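Local coordinates for protein D-aminopeptidase (Burkholderia sp. LK4, PDB 5TZB) that probably cleaves N-terminal beta-amino acids from short peptides, as a beta-aminopeptidase of the Ntn-hydrolase group and peptidase family S58, at residues Arg123-Ala128 against Val161-Val166. Numbering follows the deposited sequence.
Sequences RDALVA and VSAAHV
A125 sits against A163 and V166 where two helices, 119-129 and 163-172, pack against each other over the sheet that contains strands 48-56 and 111-115 in this peptidase family S58 fold. The small side chains let the backbones come close, with A125 CA and A163 CA 5.0 Å apart. The A125 methyl lies alongside A163, its CB 3.7 Å from A163 CB and 3.8 Å from A163 CA, and A125 CB also rests on V166 CG2 at 3.9 Å.

The tight part lies deeper, toward the sheet. V166 divides its two branches between neighbouring residues of helix 119-129: CG2 goes to A125, while CG1, anti to the backbone N (chi1 178°), reaches L126 CD2 at 3.7 Å and, more distantly, L126 CG. The L126 and V166 side chains run at about a right angle to each other. L126 also touches P143 and A112, and V166 touches V122, which ties this side of the interface to the sheet and to the earlier turn of helix 119-129.

On the solvent side, A125 is still buried at the centre of the contact, and the packing ends at A163, whose outer side is exposed. The other flank of helix 119-129 is polar and faces a second subunit: R123 pairs with D94 of that subunit, and D124 accepts hydrogen bonds from the backbone N atoms of G120 and A121 there. Within the chain, a salt bridge joins R123 NH1 to D124 OD1, on the syn side but 31° out of the carboxylate plane.

S162 occupies the N-cap position of helix 163-172. Its own backbone N donates to H165 ND1 at 3.0 Å, tilted 23° from the imidazole plane.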
ATOM      1  N   ARG C 123     -17.473  18.407  -3.903  1.00 19.79           N
ATOM      2  CA  ARG C 123     -17.228  17.353  -4.874  1.00 19.24           C
ATOM      3  C   ARG C 123     -18.361  17.259  -5.897  1.00 19.60           C
ATOM      4  O   ARG C 123     -18.112  17.213  -7.100  1.00 19.97           O
ATOM      5  CB  ARG C 123     -17.055  16.006  -4.175  1.00 17.34           C
ATOM      6  CG  ARG C 123     -16.711  14.844  -5.108  1.00 16.68           C
ATOM      7  CD  ARG C 123     -17.883  13.895  -5.252  1.00 17.92           C
ATOM      8  NE  ARG C 123     -17.521  12.703  -6.003  1.00 18.30           N
ATOM      9  CZ  ARG C 123     -18.379  11.944  -6.677  1.00 17.33           C
ATOM     10  NH1 ARG C 123     -19.670  12.245  -6.701  1.00 17.70           N
ATOM     11  NH2 ARG C 123     -17.935  10.871  -7.314  1.00 16.36           N
ATOM     12  N   ASP C 124     -19.601  17.227  -5.422  1.00 19.53           N
ATOM     13  CA  ASP C 124     -20.726  17.066  -6.337  1.00 20.50           C
ATOM     14  C   ASP C 124     -20.954  18.331  -7.162  1.00 21.98           C
ATOM     15  O   ASP C 124     -21.510  18.268  -8.261  1.00 22.58           O
ATOM     16  CB  ASP C 124     -21.986  16.646  -5.577  1.00 20.58           C
ATOM     17  CG  ASP C 124     -21.982  15.149  -5.230  1.00 20.00           C
ATOM     18  OD1 ASP C 124     -20.907  14.515  -5.347  1.00 19.15           O
ATOM     19  OD2 ASP C 124     -23.048  14.604  -4.847  1.00 20.92           O
ATOM     20  N   ALA C 125     -20.507  19.473  -6.646  1.00 21.91           N
ATOM     21  CA  ALA C 125     -20.565  20.712  -7.415  1.00 22.34           C
ATOM     22  C   ALA C 125     -19.578  20.643  -8.580  1.00 22.44           C
ATOM     23  O   ALA C 125     -19.857  21.136  -9.665  1.00 23.67           O
ATOM     24  CB  ALA C 125     -20.269  21.910  -6.534  1.00 18.71           C
ATOM     25  N   LEU C 126     -18.420  20.036  -8.351  1.00 21.74           N
ATOM     26  CA  LEU C 126     -17.432  19.863  -9.413  1.00 21.67           C
ATOM     27  C   LEU C 126     -17.940  18.861 -10.463  1.00 21.51           C
ATOM     28  O   LEU C 126     -17.682  19.021 -11.658  1.00 21.00           O
ATOM     29  CB  LEU C 126     -16.089  19.420  -8.816  1.00 20.26           C
ATOM     30  CG  LEU C 126     -15.325  20.516  -8.054  1.00 20.29           C
ATOM     31  CD1 LEU C 126     -14.078  19.975  -7.412  1.00 20.47           C
ATOM     32  CD2 LEU C 126     -14.954  21.672  -8.981  1.00 20.43           C
ATOM     33  N   VAL C 127     -18.705  17.858 -10.027  1.00 21.56           N
ATOM     34  CA  VAL C 127     -19.333  16.949 -10.977  1.00 20.82           C
ATOM     35  C   VAL C 127     -20.337  17.688 -11.865  1.00 22.33           C
ATOM     36  O   VAL C 127     -20.289  17.582 -13.103  1.00 22.35           O
ATOM     37  CB  VAL C 127     -20.065  15.800 -10.285  1.00 19.07           C
ATOM     38  CG1 VAL C 127     -20.844  15.017 -11.314  1.00 18.48           C
ATOM     39  CG2 VAL C 127     -19.074  14.905  -9.544  1.00 17.15           C
ATOM     40  N   ALA C 128     -21.233  18.445 -11.236  1.00 23.70           N
ATOM     41  CA  ALA C 128     -22.238  19.199 -11.976  1.00 25.29           C
ATOM     42  C   ALA C 128     -21.592  20.142 -12.983  1.00 24.94           C
ATOM     43  O   ALA C 128     -22.134  20.365 -14.062  1.00 23.52           O
ATOM     44  CB  ALA C 128     -23.130  19.980 -11.026  1.00 25.49           C
ATOM     45  N   VAL C 161     -20.536  26.114   2.863  1.00 28.63           N
ATOM     46  CA  VAL C 161     -19.974  26.149   1.512  1.00 28.46           C
ATOM     47  C   VAL C 161     -20.950  25.541   0.521  1.00 29.35           C
ATOM     48  O   VAL C 161     -21.501  24.468   0.770  1.00 29.63           O
ATOM     49  CB  VAL C 161     -18.618  25.393   1.428  1.00 20.65           C
ATOM     50  CG1 VAL C 161     -18.060  25.393  -0.011  1.00 19.76           C
ATOM     51  CG2 VAL C 161     -17.620  26.004   2.397  1.00 20.73           C
ATOM     52  N   SER C 162     -21.155  26.221  -0.604  1.00 29.94           N
ATOM     53  CA  SER C 162     -22.143  25.794  -1.593  1.00 29.67           C
ATOM     54  C   SER C 162     -21.562  25.709  -3.001  1.00 28.56           C
ATOM     55  O   SER C 162     -20.420  26.105  -3.239  1.00 28.01           O
ATOM     56  CB  SER C 162     -23.322  26.762  -1.600  1.00 31.14           C
ATOM     57  OG  SER C 162     -22.918  27.998  -2.162  1.00 31.91           O
ATOM     58  N   ALA C 163     -22.356  25.185  -3.933  1.00 28.15           N
ATOM     59  CA  ALA C 163     -21.929  25.084  -5.325  1.00 27.87           C
ATOM     60  C   ALA C 163     -21.589  26.455  -5.898  1.00 28.90           C
ATOM     61  O   ALA C 163     -20.680  26.580  -6.720  1.00 29.30           O
ATOM     62  CB  ALA C 163     -23.003  24.410  -6.166  1.00 27.42           C
ATOM     63  N   ALA C 164     -22.319  27.478  -5.466  1.00 29.41           N
ATOM     64  CA  ALA C 164     -22.083  28.830  -5.957  1.00 30.03           C
ATOM     65  C   ALA C 164     -20.676  29.291  -5.571  1.00 29.28           C
ATOM     66  O   ALA C 164     -20.007  29.978  -6.339  1.00 28.63           O
ATOM     67  CB  ALA C 164     -23.149  29.799  -5.421  1.00 30.35           C
ATOM     68  N   HIS C 165     -20.226  28.895  -4.383  1.00 28.48           N
ATOM     69  CA  HIS C 165     -18.881  29.231  -3.932  1.00 27.24           C
ATOM     70  C   HIS C 165     -17.833  28.479  -4.740  1.00 25.54           C
ATOM     71  O   HIS C 165     -16.757  29.004  -5.026  1.00 25.04           O
ATOM     72  CB  HIS C 165     -18.738  28.932  -2.444  1.00 27.73           C
ATOM     73  CG  HIS C 165     -19.698  29.693  -1.594  1.00 28.91           C
ATOM     74  ND1 HIS C 165     -20.415  29.108  -0.574  1.00 29.58           N
ATOM     75  CD2 HIS C 165     -20.059  30.998  -1.610  1.00 29.82           C
ATOM     76  CE1 HIS C 165     -21.177  30.020   0.002  1.00 30.74           C
ATOM     77  NE2 HIS C 165     -20.981  31.174  -0.609  1.00 30.77           N
ATOM     78  N   VAL C 166     -18.147  27.244  -5.113  1.00 25.16           N
ATOM     79  CA  VAL C 166     -17.251  26.472  -5.951  1.00 24.06           C
ATOM     80  C   VAL C 166     -17.164  27.147  -7.322  1.00 25.80           C
ATOM     81  O   VAL C 166     -16.100  27.224  -7.918  1.00 24.69           O
ATOM     82  CB  VAL C 166     -17.708  25.005  -6.104  1.00 22.24           C
ATOM     83  CG1 VAL C 166     -16.776  24.267  -7.020  1.00 20.08           C
ATOM     84  CG2 VAL C 166     -17.759  24.307  -4.746  1.00 20.99           C
TER